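Long-range contacts in SAM-dependent methyltransferase (Anabaena variabilis ATCC 29413, PDB 3GGD), which probably transfers the methyl group of S-adenosyl-L-methionine to a substrate not yet identified, and is seen here with the spent cofactor S-adenosyl-L-homocysteine bound: residues A[19-24]-A[85-90]; A[31-35]-A[184-189]; A[210-216]-A[239-245]. One frame throughout, in Å; residues are numbered along the deposited sequence. Where two conformers were deposited one is given.

Interaction 1: A[19-24]-A[85-90]; sequences WEQYWN and DVSKSA. With SAH (S-adenosyl-L-homocysteine), chain E.
The methyl group of Ala90 sits over the five-membered ring on one face of the Trp23 indole, its CB 3.4 Å from the centroid of that ring and 3° off the ring normal, a close CH-pi contact. Tyr22 from the same helix covers the opposite face, while C3' of the S-adenosyl-L-homocysteine ribose lies in plane at the edge. From that edge Trp23 NE1 donates to the ribose O3' at 3.0 Å and more weakly to O2'. One helical turn earlier, Trp19 turns a face to the ligand, with C2' of the ribose over the rim of the indole and C8 of the adenine near CD1.

Asp85 receives both ribose hydroxyls, O2' on OD1 at 2.7 Å and O3' on OD2. It ends strand 81-85, the second strand of the Rossmann-like methyltransferase fold, where an acidic residue gripping the ribose diol is a hallmark of the family. The anti lone pair of OD1 also accepts from Ser87 N, closing an Asx turn that leads into helix 88-97.

Ser87 is the N-cap of that helix: its OG accepts from Ala90 N and donates to Glu20 OE1 at 2.6 Å, nearly along the C-O axis of the carboxylate. Glu20 reaches there by bending at chi2 (57°). The syn lone pair of OE1 takes Ser89 N at 2.9 Å in a nearly straight bond (171°), and OE2 accepts a very short bond from Ser89 OG. Asn24 ND2 donates in its amide plane to Ser89 OG at 2.8 Å, fixing the hydroxyl between amide and carboxylate.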
loop_
_atom_site.group_PDB
_atom_site.type_symbol
_atom_site.label_atom_id
_atom_site.label_comp_id
_atom_site.label_asym_id
_atom_site.label_seq_id
_atom_site.Cartn_x
_atom_site.Cartn_y
_atom_site.Cartn_z
ATOM N N TRP A 19 7.178 -2.548 -11.006
ATOM C CA TRP A 19 5.773 -2.728 -10.674
ATOM C C TRP A 19 4.870 -2.868 -11.894
ATOM O O TRP A 19 3.935 -3.665 -11.877
ATOM C CB TRP A 19 5.271 -1.616 -9.742
ATOM C CG TRP A 19 5.645 -1.876 -8.317
ATOM C CD1 TRP A 19 6.706 -1.339 -7.624
ATOM C CD2 TRP A 19 5.024 -2.815 -7.438
ATOM N NE1 TRP A 19 6.753 -1.884 -6.353
ATOM C CE2 TRP A 19 5.721 -2.770 -6.209
ATOM C CE3 TRP A 19 3.940 -3.683 -7.567
ATOM C CZ2 TRP A 19 5.352 -3.532 -5.109
ATOM C CZ3 TRP A 19 3.570 -4.449 -6.480
ATOM C CH2 TRP A 19 4.281 -4.381 -5.266
ATOM N N GLU A 20 5.129 -2.080 -12.938
ATOM C CA GLU A 20 4.378 -2.253 -14.167
ATOM C C GLU A 20 4.680 -3.624 -14.787
ATOM O O GLU A 20 3.764 -4.280 -15.309
ATOM C CB GLU A 20 4.628 -1.108 -15.147
ATOM C CG GLU A 20 4.052 -1.326 -16.580
ATOM C CD GLU A 20 2.537 -1.597 -16.603
ATOM O OE1 GLU A 20 1.811 -1.164 -15.672
ATOM O OE2 GLU A 20 2.072 -2.193 -17.597
ATOM N N GLN A 21 5.924 -4.091 -14.702
ATOM C CA GLN A 21 6.234 -5.431 -15.234
ATOM C C GLN A 21 5.435 -6.507 -14.467
ATOM O O GLN A 21 4.799 -7.398 -15.070
ATOM C CB GLN A 21 7.727 -5.709 -15.198
ATOM C CG GLN A 21 8.097 -6.941 -16.062
ATOM C CD GLN A 21 9.556 -7.421 -15.884
ATOM O OE1 GLN A 21 10.050 -7.600 -14.736
ATOM N NE2 GLN A 21 10.237 -7.633 -17.002
ATOM N N TYR A 22 5.383 -6.359 -13.138
ATOM C CA TYR A 22 4.618 -7.289 -12.324
ATOM C C TYR A 22 3.126 -7.283 -12.671
ATOM O O TYR A 22 2.518 -8.336 -12.871
ATOM C CB TYR A 22 4.754 -6.953 -10.844
ATOM C CG TYR A 22 3.772 -7.717 -9.987
ATOM C CD1 TYR A 22 3.997 -9.076 -9.655
ATOM C CD2 TYR A 22 2.608 -7.112 -9.534
ATOM C CE1 TYR A 22 3.112 -9.789 -8.883
ATOM C CE2 TYR A 22 1.696 -7.835 -8.745
ATOM C CZ TYR A 22 1.950 -9.160 -8.424
ATOM O OH TYR A 22 1.056 -9.853 -7.656
ATOM N N TRP A 23 2.550 -6.084 -12.731
ATOM C CA TRP A 23 1.119 -5.951 -12.974
ATOM C C TRP A 23 0.764 -6.344 -14.375
ATOM O O TRP A 23 -0.265 -6.971 -14.599
ATOM C CB TRP A 23 0.632 -4.546 -12.655
ATOM C CG TRP A 23 0.365 -4.301 -11.201
ATOM C CD1 TRP A 23 0.982 -3.377 -10.391
ATOM C CD2 TRP A 23 -0.617 -4.956 -10.375
ATOM N NE1 TRP A 23 0.439 -3.412 -9.143
ATOM C CE2 TRP A 23 -0.535 -4.380 -9.098
ATOM C CE3 TRP A 23 -1.560 -5.968 -10.605
ATOM C CZ2 TRP A 23 -1.376 -4.755 -8.056
ATOM C CZ3 TRP A 23 -2.386 -6.376 -9.551
ATOM C CH2 TRP A 23 -2.296 -5.767 -8.299
ATOM N N ASN A 24 1.623 -6.038 -15.333
ATOM C CA ASN A 24 1.324 -6.484 -16.691
ATOM C C ASN A 24 1.354 -8.033 -16.803
ATOM O O ASN A 24 0.529 -8.647 -17.500
ATOM C CB ASN A 24 2.256 -5.879 -17.713
ATOM C CG ASN A 24 1.723 -6.053 -19.142
ATOM O OD1 ASN A 24 2.272 -6.816 -19.911
ATOM N ND2 ASN A 24 0.619 -5.396 -19.462
ATOM N N ASP A 85 -2.157 4.890 -8.765
ATOM C CA ASP A 85 -1.125 3.877 -8.820
ATOM C C ASP A 85 -0.136 4.241 -9.914
ATOM O O ASP A 85 -0.497 4.887 -10.922
ATOM C CB ASP A 85 -1.723 2.486 -9.054
ATOM C CG ASP A 85 -0.804 1.367 -8.560
ATOM O OD1 ASP A 85 0.159 0.999 -9.298
ATOM O OD2 ASP A 85 -1.038 0.855 -7.422
ATOM N N VAL A 86 1.105 3.814 -9.728
ATOM C CA VAL A 86 2.154 4.002 -10.729
ATOM C C VAL A 86 1.978 3.135 -11.967
ATOM O O VAL A 86 2.484 3.494 -13.033
ATOM C CB VAL A 86 3.578 3.707 -10.124
ATOM C CG1 VAL A 86 3.837 2.205 -9.936
ATOM C CG2 VAL A 86 4.697 4.369 -10.955
ATOM N N SER A 87 1.228 2.024 -11.846
ATOM C CA SER A 87 1.135 1.042 -12.904
ATOM C C SER A 87 -0.124 1.156 -13.730
ATOM O O SER A 87 -1.241 0.999 -13.200
ATOM C CB SER A 87 1.175 -0.392 -12.310
ATOM O OG SER A 87 0.869 -1.386 -13.304
ATOM N N LYS A 88 0.056 1.311 -15.048
ATOM C CA LYS A 88 -1.083 1.355 -15.947
ATOM C C LYS A 88 -1.803 0.013 -16.021
ATOM O O LYS A 88 -3.024 -0.031 -16.199
ATOM C CB LYS A 88 -0.677 1.854 -17.335
ATOM C CG LYS A 88 0.266 0.950 -18.059
ATOM C CD LYS A 88 0.583 1.433 -19.465
ATOM C CE LYS A 88 1.662 0.510 -20.068
ATOM N NZ LYS A 88 2.056 0.978 -21.401
ATOM N N SER A 89 -1.062 -1.090 -15.914
ATOM C CA SER A 89 -1.690 -2.421 -15.951
ATOM C C SER A 89 -2.515 -2.663 -14.687
ATOM O O SER A 89 -3.631 -3.219 -14.764
ATOM C CB SER A 89 -0.645 -3.539 -16.191
ATOM O OG SER A 89 -0.078 -3.448 -17.502
ATOM N N ALA A 90 -2.007 -2.218 -13.534
ATOM C CA ALA A 90 -2.818 -2.272 -12.295
ATOM C C ALA A 90 -4.160 -1.542 -12.481
ATOM O O ALA A 90 -5.226 -2.093 -12.193
ATOM C CB ALA A 90 -2.062 -1.699 -11.091
HETATM N N SAH E . -2.964 -1.022 -1.815
HETATM C CA SAH E . -3.153 -2.172 -2.738
HETATM C CB SAH E . -1.850 -2.634 -3.425
HETATM C CG SAH E . -0.641 -3.031 -2.558
HETATM S SD SAH E . 0.754 -3.636 -3.525
HETATM C C SAH E . -3.798 -3.356 -2.034
HETATM O O SAH E . -4.390 -4.240 -2.704
HETATM O OXT SAH E . -3.722 -3.472 -0.811
HETATM C "C5'" SAH E . 1.723 -2.161 -3.672
HETATM C "C4'" SAH E . 1.183 -1.193 -4.764
HETATM O "O4'" SAH E . 2.002 0.000 -4.806
HETATM C "C3'" SAH E . 1.187 -1.714 -6.213
HETATM O "O3'" SAH E . -0.078 -1.592 -6.840
HETATM C "C2'" SAH E . 2.190 -0.824 -6.936
HETATM O "O2'" SAH E . 2.006 -0.688 -8.360
HETATM C "C1'" SAH E . 2.094 0.467 -6.144
HETATM N N9 SAH E . 3.251 1.355 -6.312
HETATM C C8 SAH E . 4.550 0.948 -6.314
HETATM N N7 SAH E . 5.362 2.009 -6.458
HETATM C C5 SAH E . 4.556 3.109 -6.561
HETATM C C6 SAH E . 4.792 4.530 -6.791
HETATM N N6 SAH E . 6.085 4.905 -6.928
HETATM N N1 SAH E . 3.757 5.378 -6.885
HETATM C C2 SAH E . 2.471 4.916 -6.771
HETATM N N3 SAH E . 2.210 3.623 -6.581
HETATM C C4 SAH E . 3.181 2.692 -6.497
#

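Interaction 2: A[31-35]-A[184-189]; sequences TPVLW and YELLLV. With SAH (S-adenosyl-L-homocysteine), chain E.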
loop_
_atom_site.group_PDB
_atom_site.type_symbol
_atom_site.label_atom_id
_atom_site.label_comp_id
_atom_site.label_asym_id
_atom_site.label_seq_id
_atom_site.Cartn_x
_atom_site.Cartn_y
_atom_site.Cartn_z
ATOM N N THR A 31 -2.446 -14.297 -12.758
ATOM C CA THR A 31 -1.775 -15.016 -11.720
ATOM C C THR A 31 -2.197 -14.403 -10.352
ATOM O O THR A 31 -2.723 -13.298 -10.296
ATOM C CB THR A 31 -0.249 -14.974 -11.964
ATOM O OG1 THR A 31 0.147 -13.638 -12.260
ATOM C CG2 THR A 31 0.171 -15.829 -13.148
ATOM N N PRO A 32 -1.999 -15.160 -9.254
ATOM C CA PRO A 32 -2.406 -14.735 -7.924
ATOM C C PRO A 32 -1.631 -13.539 -7.428
ATOM O O PRO A 32 -0.475 -13.346 -7.805
ATOM C CB PRO A 32 -2.119 -15.947 -7.045
ATOM C CG PRO A 32 -1.867 -17.054 -7.945
ATOM C CD PRO A 32 -1.400 -16.501 -9.250
ATOM N N VAL A 33 -2.285 -12.747 -6.575
ATOM C CA VAL A 33 -1.723 -11.501 -6.063
ATOM C C VAL A 33 -1.665 -11.641 -4.550
ATOM O O VAL A 33 -2.682 -11.664 -3.855
ATOM C CB VAL A 33 -2.573 -10.287 -6.524
ATOM C CG1 VAL A 33 -2.061 -8.980 -5.904
ATOM C CG2 VAL A 33 -2.611 -10.227 -8.076
ATOM N N LEU A 34 -0.449 -11.752 -4.052
ATOM C CA LEU A 34 -0.184 -12.113 -2.666
ATOM C C LEU A 34 -1.004 -11.358 -1.620
ATOM O O LEU A 34 -1.500 -11.948 -0.666
ATOM C CB LEU A 34 1.323 -11.879 -2.366
ATOM C CG LEU A 34 1.818 -12.051 -0.930
ATOM C CD1 LEU A 34 1.751 -13.530 -0.562
ATOM C CD2 LEU A 34 3.253 -11.475 -0.775
ATOM N N TRP A 35 -1.099 -10.043 -1.781
ATOM C CA TRP A 35 -1.764 -9.189 -0.780
ATOM C C TRP A 35 -3.267 -8.981 -1.019
ATOM O O TRP A 35 -3.929 -8.305 -0.215
ATOM C CB TRP A 35 -1.109 -7.814 -0.760
ATOM C CG TRP A 35 -1.038 -7.242 -2.135
ATOM C CD1 TRP A 35 -2.022 -6.569 -2.805
ATOM C CD2 TRP A 35 0.059 -7.355 -3.030
ATOM N NE1 TRP A 35 -1.583 -6.245 -4.085
ATOM C CE2 TRP A 35 -0.309 -6.722 -4.239
ATOM C CE3 TRP A 35 1.328 -7.931 -2.932
ATOM C CZ2 TRP A 35 0.556 -6.646 -5.335
ATOM C CZ3 TRP A 35 2.181 -7.859 -4.019
ATOM C CH2 TRP A 35 1.784 -7.222 -5.202
ATOM N N TYR A 184 4.775 -19.170 -3.064
ATOM C CA TYR A 184 4.614 -18.942 -4.514
ATOM C C TYR A 184 4.231 -17.520 -4.832
ATOM O O TYR A 184 4.853 -16.870 -5.677
ATOM C CB TYR A 184 3.531 -19.888 -5.150
ATOM C CG TYR A 184 3.228 -19.634 -6.675
ATOM C CD1 TYR A 184 4.262 -19.613 -7.595
ATOM C CD2 TYR A 184 1.923 -19.483 -7.178
ATOM C CE1 TYR A 184 4.039 -19.414 -8.999
ATOM C CE2 TYR A 184 1.667 -19.292 -8.600
ATOM C CZ TYR A 184 2.749 -19.235 -9.513
ATOM O OH TYR A 184 2.615 -19.036 -10.970
ATOM N N GLU A 185 3.209 -17.017 -4.140
ATOM C CA GLU A 185 2.687 -15.708 -4.470
ATOM C C GLU A 185 3.673 -14.578 -4.157
ATOM O O GLU A 185 3.589 -13.506 -4.759
ATOM C CB GLU A 185 1.324 -15.470 -3.799
ATOM C CG GLU A 185 0.258 -16.560 -4.132
ATOM C CD GLU A 185 0.279 -17.779 -3.201
ATOM O OE1 GLU A 185 1.269 -18.012 -2.458
ATOM O OE2 GLU A 185 -0.733 -18.509 -3.203
ATOM N N LEU A 186 4.593 -14.808 -3.236
ATOM C CA LEU A 186 5.633 -13.813 -2.935
ATOM C C LEU A 186 6.707 -13.914 -4.017
ATOM O O LEU A 186 7.198 -12.912 -4.510
ATOM C CB LEU A 186 6.250 -14.036 -1.563
ATOM C CG LEU A 186 7.434 -13.108 -1.168
ATOM C CD1 LEU A 186 7.052 -11.608 -1.190
ATOM C CD2 LEU A 186 7.995 -13.516 0.188
ATOM N N LEU A 187 7.060 -15.131 -4.391
ATOM C CA LEU A 187 8.028 -15.305 -5.451
ATOM C C LEU A 187 7.559 -14.593 -6.734
ATOM O O LEU A 187 8.376 -14.012 -7.478
ATOM C CB LEU A 187 8.327 -16.788 -5.662
ATOM C CG LEU A 187 9.160 -17.454 -4.563
ATOM C CD1 LEU A 187 9.280 -18.987 -4.778
ATOM C CD2 LEU A 187 10.581 -16.785 -4.442
ATOM N N LEU A 188 6.245 -14.609 -6.983
ATOM C CA LEU A 188 5.687 -13.921 -8.151
ATOM C C LEU A 188 5.999 -12.437 -8.210
ATOM O O LEU A 188 6.121 -11.877 -9.313
ATOM C CB LEU A 188 4.161 -14.122 -8.277
ATOM C CG LEU A 188 3.715 -15.532 -8.698
ATOM C CD1 LEU A 188 2.179 -15.657 -8.696
ATOM C CD2 LEU A 188 4.296 -15.969 -10.035
ATOM N N VAL A 189 6.104 -11.786 -7.049
ATOM C CA VAL A 189 6.446 -10.358 -7.019
ATOM C C VAL A 189 7.965 -10.203 -7.121
ATOM O O VAL A 189 8.469 -9.372 -7.873
ATOM C CB VAL A 189 5.979 -9.614 -5.705
ATOM C CG1 VAL A 189 5.768 -8.093 -5.977
ATOM C CG2 VAL A 189 4.721 -10.244 -5.119
HETATM N N SAH E . -2.964 -1.022 -1.815
HETATM C CA SAH E . -3.153 -2.172 -2.738
HETATM C CB SAH E . -1.850 -2.634 -3.425
HETATM C CG SAH E . -0.641 -3.031 -2.558
HETATM S SD SAH E . 0.754 -3.636 -3.525
HETATM C C SAH E . -3.798 -3.356 -2.034
HETATM O O SAH E . -4.390 -4.240 -2.704
HETATM O OXT SAH E . -3.722 -3.472 -0.811
HETATM C "C5'" SAH E . 1.723 -2.161 -3.672
HETATM C "C4'" SAH E . 1.183 -1.193 -4.764
HETATM O "O4'" SAH E . 2.002 0.000 -4.806
HETATM C "C3'" SAH E . 1.187 -1.714 -6.213
HETATM O "O3'" SAH E . -0.078 -1.592 -6.840
HETATM C "C2'" SAH E . 2.190 -0.824 -6.936
HETATM O "O2'" SAH E . 2.006 -0.688 -8.360
HETATM C "C1'" SAH E . 2.094 0.467 -6.144
HETATM N N9 SAH E . 3.251 1.355 -6.312
HETATM C C8 SAH E . 4.550 0.948 -6.314
HETATM N N7 SAH E . 5.362 2.009 -6.458
HETATM C C5 SAH E . 4.556 3.109 -6.561
HETATM C C6 SAH E . 4.792 4.530 -6.791
HETATM N N6 SAH E . 6.085 4.905 -6.928
HETATM N N1 SAH E . 3.757 5.378 -6.885
HETATM C C2 SAH E . 2.471 4.916 -6.771
HETATM N N3 SAH E . 2.210 3.623 -6.581
HETATM C C4 SAH E . 3.181 2.692 -6.497
HETATM O O HOH W 1 1.578 -12.208 -6.250
#
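The irregular loop 31-35 runs past the first turns of helix 184-190, with Leu34 and Glu185 closest at 4.9 Å between their CA atoms, and a single water bridges the two backbones. This water donates to Pro32 O and to Glu185 O, each at 2.8 Å, and accepts from Leu34 N, so three backbone groups are tied through one water.

Leu34 carries much of the apolar contact. With CG anti to the backbone N (chi1 174°), its two methyls straddle neighbouring positions of the helix: CD1 lies 3.8 Å from Glu185 CB, the two side chains crossing at about a right angle, whereas CD2 meets Leu186 CD1 at 3.8 Å, side by side and pointing the same way. Pro32 packs through its ring. Its CD touches Leu188 CD1 at 3.7 Å and, more distantly, Tyr184 CE2, while its CB rests on Glu185 CG. Leu188 CD1 also covers one face of the Tyr184 ring, so the three side chains pack against one another. The Glu185 carboxylate leads away from the loop to bond with His225.

At the other end of the contact, Trp35 CZ3 lies 3.7 Å from Val189 CG2, the side chains crossing at a slant. One indole face bears the sulfur of S-adenosyl-L-homocysteine, SD being 3.3 Å from Trp35 CE2, and Val33 CG1 covers the opposite face. The Trp35 carbonyl accepts from Arg131, another residue of the ligand site. Trp35 walls the thioether end of the cofactor pocket, with Val189 of the helix packed behind it, beside the sulfur from which a methyl group would be transferred in a class I, Rossmann-like methyltransferase.

Interaction 3: A[210-216]-A[239-245]; sequences DFEILSQ and WAVIKHR. With CO (cobalt (II) ion), chain C; EDO (1,2-ethanediol), chain O; SO4 (sulfate ion), chain I; EDO (1,2-ethanediol), chain R.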
loop_
_atom_site.group_PDB
_atom_site.type_symbol
_atom_site.label_atom_id
_atom_site.label_comp_id
_atom_site.label_asym_id
_atom_site.label_seq_id
_atom_site.Cartn_x
_atom_site.Cartn_y
_atom_site.Cartn_z
ATOM N N ASP A 210 6.710 16.579 10.871
ATOM C CA ASP A 210 5.710 17.626 10.981
ATOM C C ASP A 210 4.296 17.057 11.172
ATOM O O ASP A 210 3.328 17.793 11.124
ATOM C CB ASP A 210 5.752 18.570 9.762
ATOM C CG ASP A 210 5.779 17.853 8.401
ATOM O OD1 ASP A 210 6.129 16.646 8.312
ATOM O OD2 ASP A 210 5.560 18.559 7.380
ATOM N N PHE A 211 4.176 15.753 11.397
ATOM C CA PHE A 211 2.855 15.149 11.599
ATOM C C PHE A 211 2.627 14.636 13.027
ATOM O O PHE A 211 3.545 14.212 13.705
ATOM C CB PHE A 211 2.618 14.004 10.598
ATOM C CG PHE A 211 2.299 14.480 9.206
ATOM C CD1 PHE A 211 3.267 15.155 8.452
ATOM C CD2 PHE A 211 1.020 14.314 8.666
ATOM C CE1 PHE A 211 2.977 15.636 7.173
ATOM C CE2 PHE A 211 0.723 14.808 7.388
ATOM C CZ PHE A 211 1.693 15.448 6.639
ATOM N N GLU A 212 1.372 14.700 13.451
ATOM C CA GLU A 212 0.885 14.133 14.700
ATOM C C GLU A 212 0.403 12.720 14.385
ATOM O O GLU A 212 -0.170 12.504 13.322
ATOM C CB GLU A 212 -0.309 14.970 15.188
ATOM C CG GLU A 212 -0.767 14.676 16.596
ATOM C CD GLU A 212 -2.025 15.441 16.997
ATOM O OE1 GLU A 212 -2.500 16.307 16.223
ATOM O OE2 GLU A 212 -2.550 15.151 18.084
ATOM N N ILE A 213 0.644 11.763 15.280
ATOM C CA ILE A 213 0.080 10.434 15.155
ATOM C C ILE A 213 -1.213 10.465 15.974
ATOM O O ILE A 213 -1.174 10.660 17.166
ATOM C CB ILE A 213 1.024 9.347 15.703
ATOM C CG1 ILE A 213 2.351 9.372 14.928
ATOM C CG2 ILE A 213 0.288 7.932 15.740
ATOM C CD1 ILE A 213 3.459 8.460 15.475
ATOM N N LEU A 214 -2.358 10.318 15.319
ATOM C CA LEU A 214 -3.644 10.345 16.037
ATOM C C LEU A 214 -3.933 9.011 16.698
ATOM O O LEU A 214 -4.582 8.960 17.735
ATOM C CB LEU A 214 -4.788 10.693 15.073
ATOM C CG LEU A 214 -4.625 12.036 14.324
ATOM C CD1 LEU A 214 -5.908 12.327 13.561
ATOM C CD2 LEU A 214 -4.234 13.186 15.298
ATOM N N SER A 215 -3.428 7.932 16.106
ATOM C CA SER A 215 -3.703 6.613 16.582
ATOM C C SER A 215 -2.721 5.681 15.893
ATOM O O SER A 215 -2.341 5.921 14.737
ATOM C CB SER A 215 -5.134 6.278 16.109
ATOM O OG SER A 215 -5.500 4.985 16.454
ATOM N N GLN A 216 -2.328 4.599 16.544
ATOM C CA GLN A 216 -1.450 3.620 15.892
ATOM C C GLN A 216 -1.599 2.268 16.500
ATOM O O GLN A 216 -2.120 2.141 17.597
ATOM C CB GLN A 216 0.025 4.026 15.995
ATOM C CG GLN A 216 0.611 4.052 17.389
ATOM C CD GLN A 216 2.120 4.372 17.341
ATOM O OE1 GLN A 216 2.917 3.564 16.844
ATOM N NE2 GLN A 216 2.503 5.547 17.822
ATOM N N TRP A 239 0.449 -0.035 11.758
ATOM C CA TRP A 239 -0.505 0.931 11.201
ATOM C C TRP A 239 -0.581 2.184 12.050
ATOM O O TRP A 239 -0.282 2.167 13.268
ATOM C CB TRP A 239 -1.929 0.320 11.021
ATOM C CG TRP A 239 -2.603 -0.059 12.274
ATOM C CD1 TRP A 239 -2.598 -1.298 12.846
ATOM C CD2 TRP A 239 -3.397 0.773 13.140
ATOM N NE1 TRP A 239 -3.326 -1.291 13.998
ATOM C CE2 TRP A 239 -3.840 -0.042 14.203
ATOM C CE3 TRP A 239 -3.787 2.113 13.111
ATOM C CZ2 TRP A 239 -4.631 0.441 15.252
ATOM C CZ3 TRP A 239 -4.575 2.590 14.145
ATOM C CH2 TRP A 239 -4.999 1.752 15.194
ATOM N N ALA A 240 -0.959 3.276 11.382
ATOM C CA ALA A 240 -1.104 4.568 12.036
ATOM C C ALA A 240 -2.093 5.463 11.289
ATOM O O ALA A 240 -2.313 5.318 10.074
ATOM C CB ALA A 240 0.294 5.293 12.183
ATOM N N VAL A 241 -2.712 6.366 12.047
ATOM C CA VAL A 241 -3.423 7.491 11.446
ATOM C C VAL A 241 -2.619 8.752 11.815
ATOM O O VAL A 241 -2.364 9.006 13.005
ATOM C CB VAL A 241 -4.890 7.633 11.957
ATOM C CG1 VAL A 241 -5.530 8.823 11.297
ATOM C CG2 VAL A 241 -5.710 6.339 11.690
ATOM N N ILE A 242 -2.224 9.522 10.789
ATOM C CA ILE A 242 -1.441 10.745 10.993
ATOM C C ILE A 242 -2.110 11.947 10.318
ATOM O O ILE A 242 -2.861 11.800 9.339
ATOM C CB ILE A 242 0.051 10.565 10.551
ATOM C CG1 ILE A 242 0.195 10.520 9.008
ATOM C CG2 ILE A 242 0.648 9.277 11.186
ATOM C CD1 ILE A 242 1.676 10.523 8.513
ATOM N N LYS A 243 -1.856 13.130 10.870
ATOM C CA LYS A 243 -2.388 14.379 10.346
ATOM C C LYS A 243 -1.352 15.487 10.649
ATOM O O LYS A 243 -0.702 15.454 11.695
ATOM C CB LYS A 243 -3.718 14.654 11.010
ATOM C CG LYS A 243 -4.500 15.866 10.478
ATOM C CD LYS A 243 -5.909 15.855 11.048
ATOM C CE LYS A 243 -6.779 16.991 10.513
ATOM N NZ LYS A 243 -6.259 18.268 11.121
ATOM N N HIS A 244 -1.165 16.431 9.725
ATOM C CA HIS A 244 -0.189 17.498 9.953
ATOM C C HIS A 244 -0.461 18.174 11.312
ATOM O O HIS A 244 -1.624 18.462 11.698
ATOM C CB HIS A 244 -0.126 18.506 8.768
ATOM C CG HIS A 244 1.099 19.379 8.765
ATOM N ND1 HIS A 244 1.293 20.360 9.704
ATOM C CD2 HIS A 244 2.186 19.423 7.948
ATOM C CE1 HIS A 244 2.455 20.964 9.489
ATOM N NE2 HIS A 244 3.015 20.432 8.420
ATOM N N ARG A 245 0.615 18.431 12.050
ATOM C CA ARG A 245 0.493 19.130 13.326
ATOM C C ARG A 245 -0.003 20.562 13.114
ATOM O O ARG A 245 -0.472 21.194 14.067
ATOM C CB ARG A 245 1.850 19.160 14.045
ATOM C CG ARG A 245 2.861 20.089 13.408
ATOM C CD ARG A 245 4.259 19.914 14.024
ATOM N NE ARG A 245 5.197 20.882 13.464
ATOM C CZ ARG A 245 6.393 21.163 13.971
ATOM N NH1 ARG A 245 6.848 20.528 15.029
ATOM N NH2 ARG A 245 7.149 22.090 13.408
ATOM O OXT ARG A 245 0.052 21.119 11.986
HETATM CO CO CO C . 4.760 20.412 7.343
HETATM C C1 EDO O . 3.064 11.857 17.236
HETATM O O1 EDO O . 2.137 12.827 17.664
HETATM C C2 EDO O . 4.351 11.930 18.031
HETATM O O2 EDO O . 5.304 11.164 17.310
HETATM S S SO4 I . -8.139 20.890 9.944
HETATM O O1 SO4 I . -9.254 21.795 9.669
HETATM O O2 SO4 I . -8.521 19.533 9.553
HETATM O O3 SO4 I . -7.786 20.912 11.365
HETATM O O4 SO4 I . -7.005 21.339 9.145
HETATM C C1 EDO R . -3.134 -2.952 17.842
HETATM O O1 EDO R . -1.859 -3.280 18.369
HETATM C C2 EDO R . -3.264 -3.759 16.559
HETATM O O2 EDO R . -4.461 -3.398 15.902
HETATM O O HOH W 2 -3.215 17.193 13.919
#
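Asp210 OD2 and His244 NE2 each bind the cobalt ion at 2.0 Å, Asp210 just before one strand and His244 at the end of the other; a third ligand atom comes from outside the two segments. Asp210 CG stands between the backbone N and the carbonyl carbon (chi1 48°), which swings the carboxylate to the metal. The carboxylate and imidazole planes are turned 76° against each other.

A second shell positions the histidine. Its ND1 donates in the ring plane to the C-terminal carboxylate, Arg245 OXT, at 2.7 Å, and the carbonyl O of Asp210 lies over the centre of one ring face. That same carbonyl accepts a nearly straight bond (173°) from Arg245 N. An edge of the imidazole points toward the face of Phe211, centroids 5.2 Å apart, and His244 CB adds a CH-pi contact to that ring. The other oxygen of Asp210, OD1, pairs with Arg150 in a salt bridge.

Farther along the antiparallel strands, Glu212 N donates to Lys243 O at 2.8 Å and Lys243 N to Glu212 O at 3.0 Å. Ile213 lies beside Ile242 on the face covered by helix 201-207, and on the other face Leu214 CD1 spans Val241 CG1 and Lys243 CB. Leu214 N and, weakly, Ser215 N both donate to Val241 O, while Val241 N returns a bond to Ser215 O at 2.8 Å. Beyond this, the backbone of Gln216 runs over one face of the Trp239 indole, and Ser215 OG lies 3.5 Å from Trp239 CZ3 at the ring edge. Two residues facing one make a classic beta bulge, here in the antiparallel strand pair that closes the seven-stranded sheet characteristic of class I methyltransferases.

Overall arrangement
Interactions 1 and 2 are neighbours, their centres 14 Å apart, and both touch S-adenosyl-L-homocysteine: 19-24 with 85-90 holds the ribose, and 31-35 with 184-189 lies beside the sulfur. Trp19 CZ3 approaches Trp35 CH2 at 3.5 Å, so that these two ligand-touching indoles pack together, with Tyr22 beside Trp35. Their segments alternate along the chain. Helix 15-29 also packs on helix 184-190, through Trp19 and Tyr22 against Val189. Interaction 3 stands apart, on the opposite side of the chain's centre, its nearest atoms about 18 Å from interaction 1 and about 14 Å from interaction 2; its cobalt site is separate from the cofactor pocket.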